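Local atomic coordinates of putative drug/sodium antiporter (Escherichia coli, PDB entry 4Z3N), a protein that is a MATE-family membrane transporter linked to movement of the genotoxin colibactin, and probably works as an antiporter. Residues Leu354-Tyr359 and Tyr371-Thr376; Thr376-Leu381 and Val435-Met440. One frame throughout, in Å; residues are numbered along the deposited sequence.

Contact 1: residues Leu354-Tyr359 and Tyr371-Thr376; sequences LAPWMY and YAVLQT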
loop_
_atom_site.group_PDB
_atom_site.type_symbol
_atom_site.label_atom_id
_atom_site.label_comp_id
_atom_site.label_asym_id
_atom_site.label_seq_id
_atom_site.Cartn_x
_atom_site.Cartn_y
_atom_site.Cartn_z
ATOM N N LEU A 354 -21.245 13.018 -6.271
ATOM C CA LEU A 354 -21.951 12.357 -5.180
ATOM C C LEU A 354 -21.811 13.136 -3.861
ATOM O O LEU A 354 -22.709 13.105 -3.010
ATOM C CB LEU A 354 -21.430 10.927 -4.992
ATOM C CG LEU A 354 -22.167 9.797 -5.706
ATOM C CD1 LEU A 354 -21.411 8.486 -5.528
ATOM C CD2 LEU A 354 -23.610 9.669 -5.205
ATOM N N ALA A 355 -20.686 13.841 -3.719
ATOM C CA ALA A 355 -20.279 14.452 -2.455
ATOM C C ALA A 355 -21.344 15.361 -1.812
ATOM O O ALA A 355 -21.610 15.239 -0.612
ATOM C CB ALA A 355 -18.978 15.223 -2.656
ATOM N N PRO A 356 -21.947 16.273 -2.603
ATOM C CA PRO A 356 -22.943 17.218 -2.062
ATOM C C PRO A 356 -24.129 16.519 -1.390
ATOM O O PRO A 356 -24.658 17.005 -0.394
ATOM C CB PRO A 356 -23.409 17.994 -3.299
ATOM C CG PRO A 356 -22.312 17.852 -4.287
ATOM C CD PRO A 356 -21.693 16.496 -4.042
ATOM N N TRP A 357 -24.557 15.399 -1.951
ATOM C CA TRP A 357 -25.610 14.593 -1.351
ATOM C C TRP A 357 -25.125 13.633 -0.270
ATOM O O TRP A 357 -25.860 13.316 0.663
ATOM C CB TRP A 357 -26.335 13.824 -2.449
ATOM C CG TRP A 357 -27.005 14.767 -3.384
ATOM C CD1 TRP A 357 -28.000 15.651 -3.078
ATOM C CD2 TRP A 357 -26.719 14.950 -4.778
ATOM N NE1 TRP A 357 -28.360 16.367 -4.197
ATOM C CE2 TRP A 357 -27.595 15.950 -5.256
ATOM C CE3 TRP A 357 -25.828 14.355 -5.670
ATOM C CZ2 TRP A 357 -27.594 16.372 -6.583
ATOM C CZ3 TRP A 357 -25.832 14.771 -6.983
ATOM C CH2 TRP A 357 -26.704 15.776 -7.427
ATOM N N MET A 358 -23.893 13.157 -0.417
ATOM C CA MET A 358 -23.350 12.087 0.422
ATOM C C MET A 358 -22.849 12.564 1.778
ATOM O O MET A 358 -23.160 11.954 2.800
ATOM C CB MET A 358 -22.220 11.376 -0.331
ATOM C CG MET A 358 -21.550 10.236 0.406
ATOM S SD MET A 358 -20.410 9.382 -0.712
ATOM C CE MET A 358 -19.389 10.746 -1.252
ATOM N N TYR A 359 -22.068 13.641 1.794
ATOM C CA TYR A 359 -21.422 14.069 3.034
ATOM C C TYR A 359 -22.340 14.627 4.126
ATOM O O TYR A 359 -22.081 14.389 5.309
ATOM C CB TYR A 359 -20.307 15.057 2.720
ATOM C CG TYR A 359 -19.119 14.292 2.214
ATOM C CD1 TYR A 359 -18.436 13.426 3.054
ATOM C CD2 TYR A 359 -18.732 14.367 0.875
ATOM C CE1 TYR A 359 -17.370 12.692 2.589
ATOM C CE2 TYR A 359 -17.669 13.639 0.399
ATOM C CZ TYR A 359 -16.990 12.805 1.259
ATOM O OH TYR A 359 -15.926 12.078 0.806
ATOM N N TYR A 371 -16.660 21.598 3.834
ATOM C CA TYR A 371 -15.235 21.449 3.614
ATOM C C TYR A 371 -14.943 20.164 2.847
ATOM O O TYR A 371 -14.081 20.133 1.965
ATOM C CB TYR A 371 -14.495 21.445 4.942
ATOM C CG TYR A 371 -14.048 22.803 5.405
ATOM C CD1 TYR A 371 -13.493 23.711 4.520
ATOM C CD2 TYR A 371 -14.166 23.176 6.744
ATOM C CE1 TYR A 371 -13.073 24.964 4.953
ATOM C CE2 TYR A 371 -13.741 24.423 7.188
ATOM C CZ TYR A 371 -13.201 25.314 6.287
ATOM O OH TYR A 371 -12.778 26.559 6.712
ATOM N N ALA A 372 -15.668 19.104 3.192
ATOM C CA ALA A 372 -15.469 17.818 2.554
ATOM C C ALA A 372 -15.870 17.882 1.081
ATOM O O ALA A 372 -15.265 17.212 0.236
ATOM C CB ALA A 372 -16.249 16.747 3.279
ATOM N N VAL A 373 -16.881 18.690 0.778
ATOM C CA VAL A 373 -17.342 18.856 -0.593
ATOM C C VAL A 373 -16.386 19.754 -1.378
ATOM O O VAL A 373 -16.076 19.479 -2.548
ATOM C CB VAL A 373 -18.794 19.435 -0.644
ATOM C CG1 VAL A 373 -19.198 19.852 -2.078
ATOM C CG2 VAL A 373 -19.789 18.416 -0.074
ATOM N N LEU A 374 -15.899 20.811 -0.733
ATOM C CA LEU A 374 -14.961 21.737 -1.390
ATOM C C LEU A 374 -13.605 21.071 -1.686
ATOM O O LEU A 374 -12.976 21.359 -2.703
ATOM C CB LEU A 374 -14.767 23.003 -0.535
ATOM C CG LEU A 374 -13.825 24.046 -1.136
ATOM C CD1 LEU A 374 -14.334 24.593 -2.438
ATOM C CD2 LEU A 374 -13.558 25.183 -0.157
ATOM N N GLN A 375 -13.179 20.183 -0.785
ATOM C CA GLN A 375 -11.929 19.439 -0.906
ATOM C C GLN A 375 -12.004 18.485 -2.094
ATOM O O GLN A 375 -11.104 18.435 -2.957
ATOM C CB GLN A 375 -11.646 18.650 0.379
ATOM C CG GLN A 375 -10.385 17.824 0.332
ATOM C CD GLN A 375 -10.215 16.867 1.499
ATOM O OE1 GLN A 375 -9.524 17.176 2.472
ATOM N NE2 GLN A 375 -10.808 15.680 1.389
ATOM N N THR A 376 -13.098 17.728 -2.129
ATOM C CA THR A 376 -13.332 16.784 -3.195
ATOM C C THR A 376 -13.425 17.505 -4.535
ATOM O O THR A 376 -12.811 17.083 -5.523
ATOM C CB THR A 376 -14.602 15.974 -2.947
ATOM O OG1 THR A 376 -14.460 15.222 -1.729
ATOM C CG2 THR A 376 -14.869 15.019 -4.129
#
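Val373 has the most surface buried where Leu354-Tyr359 packs against Tyr371-Thr376, and its two methyls divide the work. CG2, set anti to the carbonyl carbon, lies over the opposing backbone, 3.7 Å from Ala355 O, while CG1 extends to Pro356, 4.3 Å from that ring's CG. A beta-branched residue suits this place because its two short arms are fixed close to the helix and span neighbouring positions of the partner. Ala355, with only a methyl, lets the backbones come near: its CA lies 5.6 Å from that of Val373. The segments belong to a helical hairpin, helix 326-358 followed by helix 366-379, whose axes here run nearly antiparallel at 171° and approach to 9.1 Å. Pro356, which has no N-H to give to the preceding turn, sits at the kink of the first helix. Beyond it Tyr359 turns its ring to receive Ala372 in a CH-pi contact: CB stands 4.0 Å from the ring centroid, displaced towards CG and CD1. The phenol OH is hydrogen-bonded to His351. Thr376 can face this apolar seam because its OG1 donates to Ala372 O at 2.9 Å, a carbonyl that also accepts from Thr376 N.

Contact 2: residues Thr376-Leu381 and Val435-Met440; sequences TRIMAL and VYFGAM. With OLC ((2R)-2,3-dihydroxypropyl (9Z)-octadec-9-enoate), chain B; OLC ((2R)-2,3-dihydroxypropyl (9Z)-octadec-9-enoate), chain D; OLC ((2R)-2,3-dihydroxypropyl (9Z)-octadec-9-enoate), chain C.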
loop_
_atom_site.group_PDB
_atom_site.type_symbol
_atom_site.label_atom_id
_atom_site.label_comp_id
_atom_site.label_asym_id
_atom_site.label_seq_id
_atom_site.Cartn_x
_atom_site.Cartn_y
_atom_site.Cartn_z
ATOM N N THR A 376 -13.098 17.728 -2.129
ATOM C CA THR A 376 -13.332 16.784 -3.195
ATOM C C THR A 376 -13.425 17.505 -4.535
ATOM O O THR A 376 -12.811 17.083 -5.523
ATOM C CB THR A 376 -14.602 15.974 -2.947
ATOM O OG1 THR A 376 -14.460 15.222 -1.729
ATOM C CG2 THR A 376 -14.869 15.019 -4.129
ATOM N N ARG A 377 -14.171 18.604 -4.567
ATOM C CA ARG A 377 -14.365 19.327 -5.816
ATOM C C ARG A 377 -13.048 19.835 -6.376
ATOM O O ARG A 377 -12.828 19.839 -7.599
ATOM C CB ARG A 377 -15.317 20.499 -5.621
ATOM C CG ARG A 377 -16.761 20.109 -5.378
ATOM C CD ARG A 377 -17.644 21.199 -5.896
ATOM N NE ARG A 377 -19.051 20.837 -5.868
ATOM C CZ ARG A 377 -19.974 21.514 -5.198
ATOM N NH1 ARG A 377 -19.626 22.588 -4.494
ATOM N NH2 ARG A 377 -21.238 21.117 -5.238
ATOM N N ILE A 378 -12.183 20.300 -5.482
ATOM C CA ILE A 378 -10.909 20.847 -5.924
ATOM C C ILE A 378 -9.890 19.753 -6.242
ATOM O O ILE A 378 -9.318 19.750 -7.318
ATOM C CB ILE A 378 -10.340 21.830 -4.883
ATOM C CG1 ILE A 378 -11.290 23.036 -4.751
ATOM C CG2 ILE A 378 -8.916 22.258 -5.270
ATOM C CD1 ILE A 378 -10.762 24.188 -3.916
ATOM N N MET A 379 -9.704 18.806 -5.327
ATOM C CA MET A 379 -8.607 17.843 -5.421
ATOM C C MET A 379 -8.890 16.518 -6.141
ATOM O O MET A 379 -7.950 15.803 -6.496
ATOM C CB MET A 379 -8.109 17.506 -4.008
ATOM C CG MET A 379 -7.625 18.695 -3.192
ATOM S SD MET A 379 -7.155 18.227 -1.510
ATOM C CE MET A 379 -5.591 17.411 -1.835
ATOM N N ALA A 380 -10.159 16.188 -6.362
ATOM C CA ALA A 380 -10.516 14.849 -6.836
ATOM C C ALA A 380 -9.925 14.502 -8.199
ATOM O O ALA A 380 -9.443 13.393 -8.402
ATOM C CB ALA A 380 -12.018 14.688 -6.886
ATOM N N LEU A 381 -9.963 15.447 -9.129
ATOM C CA LEU A 381 -9.455 15.193 -10.465
ATOM C C LEU A 381 -7.944 14.979 -10.468
ATOM O O LEU A 381 -7.405 14.423 -11.427
ATOM C CB LEU A 381 -9.828 16.338 -11.412
ATOM C CG LEU A 381 -11.307 16.358 -11.796
ATOM C CD1 LEU A 381 -11.685 17.605 -12.591
ATOM C CD2 LEU A 381 -11.585 15.105 -12.576
ATOM N N VAL A 435 -4.602 25.284 0.978
ATOM C CA VAL A 435 -4.088 23.961 1.252
ATOM C C VAL A 435 -4.456 23.003 0.118
ATOM O O VAL A 435 -3.591 22.365 -0.485
ATOM C CB VAL A 435 -4.643 23.397 2.582
ATOM C CG1 VAL A 435 -4.056 22.010 2.855
ATOM C CG2 VAL A 435 -4.364 24.348 3.744
ATOM N N TYR A 436 -5.753 22.915 -0.165
ATOM C CA TYR A 436 -6.266 22.035 -1.200
ATOM C C TYR A 436 -5.514 22.210 -2.530
ATOM O O TYR A 436 -5.086 21.225 -3.151
ATOM C CB TYR A 436 -7.746 22.290 -1.416
ATOM C CG TYR A 436 -8.620 22.045 -0.225
ATOM C CD1 TYR A 436 -8.211 21.231 0.817
ATOM C CD2 TYR A 436 -9.880 22.624 -0.155
ATOM C CE1 TYR A 436 -9.049 20.996 1.909
ATOM C CE2 TYR A 436 -10.719 22.405 0.915
ATOM C CZ TYR A 436 -10.306 21.593 1.944
ATOM O OH TYR A 436 -11.167 21.394 2.991
ATOM N N PHE A 437 -5.348 23.454 -2.969
ATOM C CA PHE A 437 -4.687 23.682 -4.241
ATOM C C PHE A 437 -3.192 23.373 -4.138
ATOM O O PHE A 437 -2.615 22.736 -5.021
ATOM C CB PHE A 437 -4.904 25.115 -4.737
ATOM C CG PHE A 437 -6.209 25.314 -5.443
ATOM C CD1 PHE A 437 -6.419 24.761 -6.704
ATOM C CD2 PHE A 437 -7.236 26.042 -4.848
ATOM C CE1 PHE A 437 -7.632 24.932 -7.372
ATOM C CE2 PHE A 437 -8.453 26.219 -5.506
ATOM C CZ PHE A 437 -8.651 25.661 -6.773
ATOM N N GLY A 438 -2.571 23.816 -3.054
ATOM C CA GLY A 438 -1.146 23.648 -2.906
ATOM C C GLY A 438 -0.783 22.183 -2.872
ATOM O O GLY A 438 0.162 21.749 -3.533
ATOM N N ALA A 439 -1.567 21.420 -2.118
ATOM C CA ALA A 439 -1.255 20.034 -1.826
ATOM C C ALA A 439 -1.278 19.159 -3.077
ATOM O O ALA A 439 -0.491 18.220 -3.193
ATOM C CB ALA A 439 -2.220 19.494 -0.779
ATOM N N MET A 440 -2.159 19.474 -4.023
ATOM C CA MET A 440 -2.253 18.672 -5.243
ATOM C C MET A 440 -1.255 19.106 -6.342
ATOM O O MET A 440 -1.064 18.409 -7.335
ATOM C CB MET A 440 -3.694 18.698 -5.778
ATOM C CG MET A 440 -4.129 19.988 -6.448
ATOM S SD MET A 440 -5.812 19.855 -7.115
ATOM C CE MET A 440 -5.981 21.493 -7.826
HETATM C C18 OLC B . -0.418 7.295 -2.593
HETATM C C10 OLC B . -5.141 14.483 -4.425
HETATM C C9 OLC B . -5.793 13.771 -3.484
HETATM C C17 OLC B . -1.457 8.368 -2.852
HETATM C C11 OLC B . -3.639 14.680 -4.357
HETATM C C8 OLC B . -7.174 14.219 -3.033
HETATM C C24 OLC B . 0.340 17.850 0.674
HETATM C C16 OLC B . -0.757 9.693 -3.055
HETATM C C12 OLC B . -3.019 13.995 -3.146
HETATM C C7 OLC B . -7.790 13.253 -2.037
HETATM C C15 OLC B . -1.762 10.775 -3.430
HETATM C C13 OLC B . -1.716 13.305 -3.553
HETATM C C6 OLC B . -7.186 13.440 -0.658
HETATM C C14 OLC B . -1.408 12.075 -2.719
HETATM C C5 OLC B . -7.130 14.908 -0.288
HETATM C C4 OLC B . -6.088 15.123 0.801
HETATM C C3 OLC B . -4.784 14.446 0.429
HETATM C C2 OLC B . -3.620 14.977 1.243
HETATM C C21 OLC B . -0.401 15.799 -0.533
HETATM C C1 OLC B . -2.326 14.838 0.451
HETATM C C22 OLC B . 0.791 16.661 -0.154
HETATM O O19 OLC B . -2.166 13.939 -0.363
HETATM O O25 OLC B . 1.244 18.045 1.743
HETATM O O23 OLC B . 1.711 15.896 0.601
HETATM O O20 OLC B . -1.344 15.837 0.525
HETATM C C9 OLC D . -14.915 20.360 -11.050
HETATM C C8 OLC D . -15.605 21.445 -10.251
HETATM C C7 OLC D . -17.072 21.110 -10.039
HETATM C C6 OLC D . -17.764 22.171 -9.196
HETATM C C5 OLC D . -19.271 21.968 -9.200
HETATM C C4 OLC D . -19.939 23.199 -8.602
HETATM C C3 OLC D . -21.092 23.703 -9.460
HETATM C C2 OLC D . -21.713 24.960 -8.866
HETATM C C1 OLC D . -22.777 24.634 -7.838
HETATM C C9 OLC C . -7.095 19.114 -13.034
HETATM C C8 OLC C . -7.332 19.689 -11.647
HETATM C C7 OLC C . -8.058 21.016 -11.735
HETATM C C6 OLC C . -9.041 21.144 -10.583
HETATM C C5 OLC C . -9.689 22.514 -10.631
HETATM C C4 OLC C . -10.859 22.582 -9.660
HETATM C C3 OLC C . -11.180 24.029 -9.300
HETATM C C2 OLC C . -12.643 24.155 -8.924
HETATM C C1 OLC C . -12.796 25.037 -7.701
#
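Between Thr376-Leu381 and Val435-Met440 the backbones come nearest at Met379 and Tyr436, whose CA atoms are 6.4 Å apart, and no hydrogen bond joins the two segments. This is apolar packing between two predicted transmembrane helices of the MATE fold, with lipid chains bound alongside. Ile378 drives its CG2 methyl over the centre of the Phe437 ring, 3.6 Å from the centroid and 12° off the normal, a CH-pi contact, while CD1 reaches past the rim at CE2, a division that a branched isoleucine allows. With CG of Met379 anti to the carbonyl carbon and chi2 extended, SD lies oblique to the Tyr436 ring, 4.9 Å from its centroid, a Met-aromatic contact. The bend at chi3 (75°) then swings CE to Ala439 CB at 4.1 Å and against the chain B monoolein; unbranched and flexible, methionine can fill both places. From the other helix Met440 extends beyond CG, bringing SD to 3.5 Å from Ile378 O and CE beside Ile378 CG2. Around this seam, Tyr277 of helix 250-284 packs on Met379, Val435 and Tyr436, whereas Thr376 and Ala380 turn to Ile352 of helix 326-358.

Helix 366-379 is common to both contacts, which share Thr376 and have centres about 12 Å apart: contact 1 joins it to the preceding helix, contact 2 to the much later helix 432-453. The segments of the two contacts also touch one another: Pro356 CG packs 3.6 Å from Arg377 NH2, and Gln375 CB lies 3.6 Å from Tyr436 CZ. Gln375 also hydrogen-bonds through OE1 to Tyr277, the residue of helix 250-284 that packs on contact 2. Bound monoolein touches contact 2, with Met379 CE 3.3 Å from C5 of the chain B molecule; the shared Thr376 side chain is about 7 Å from a bound monoolein.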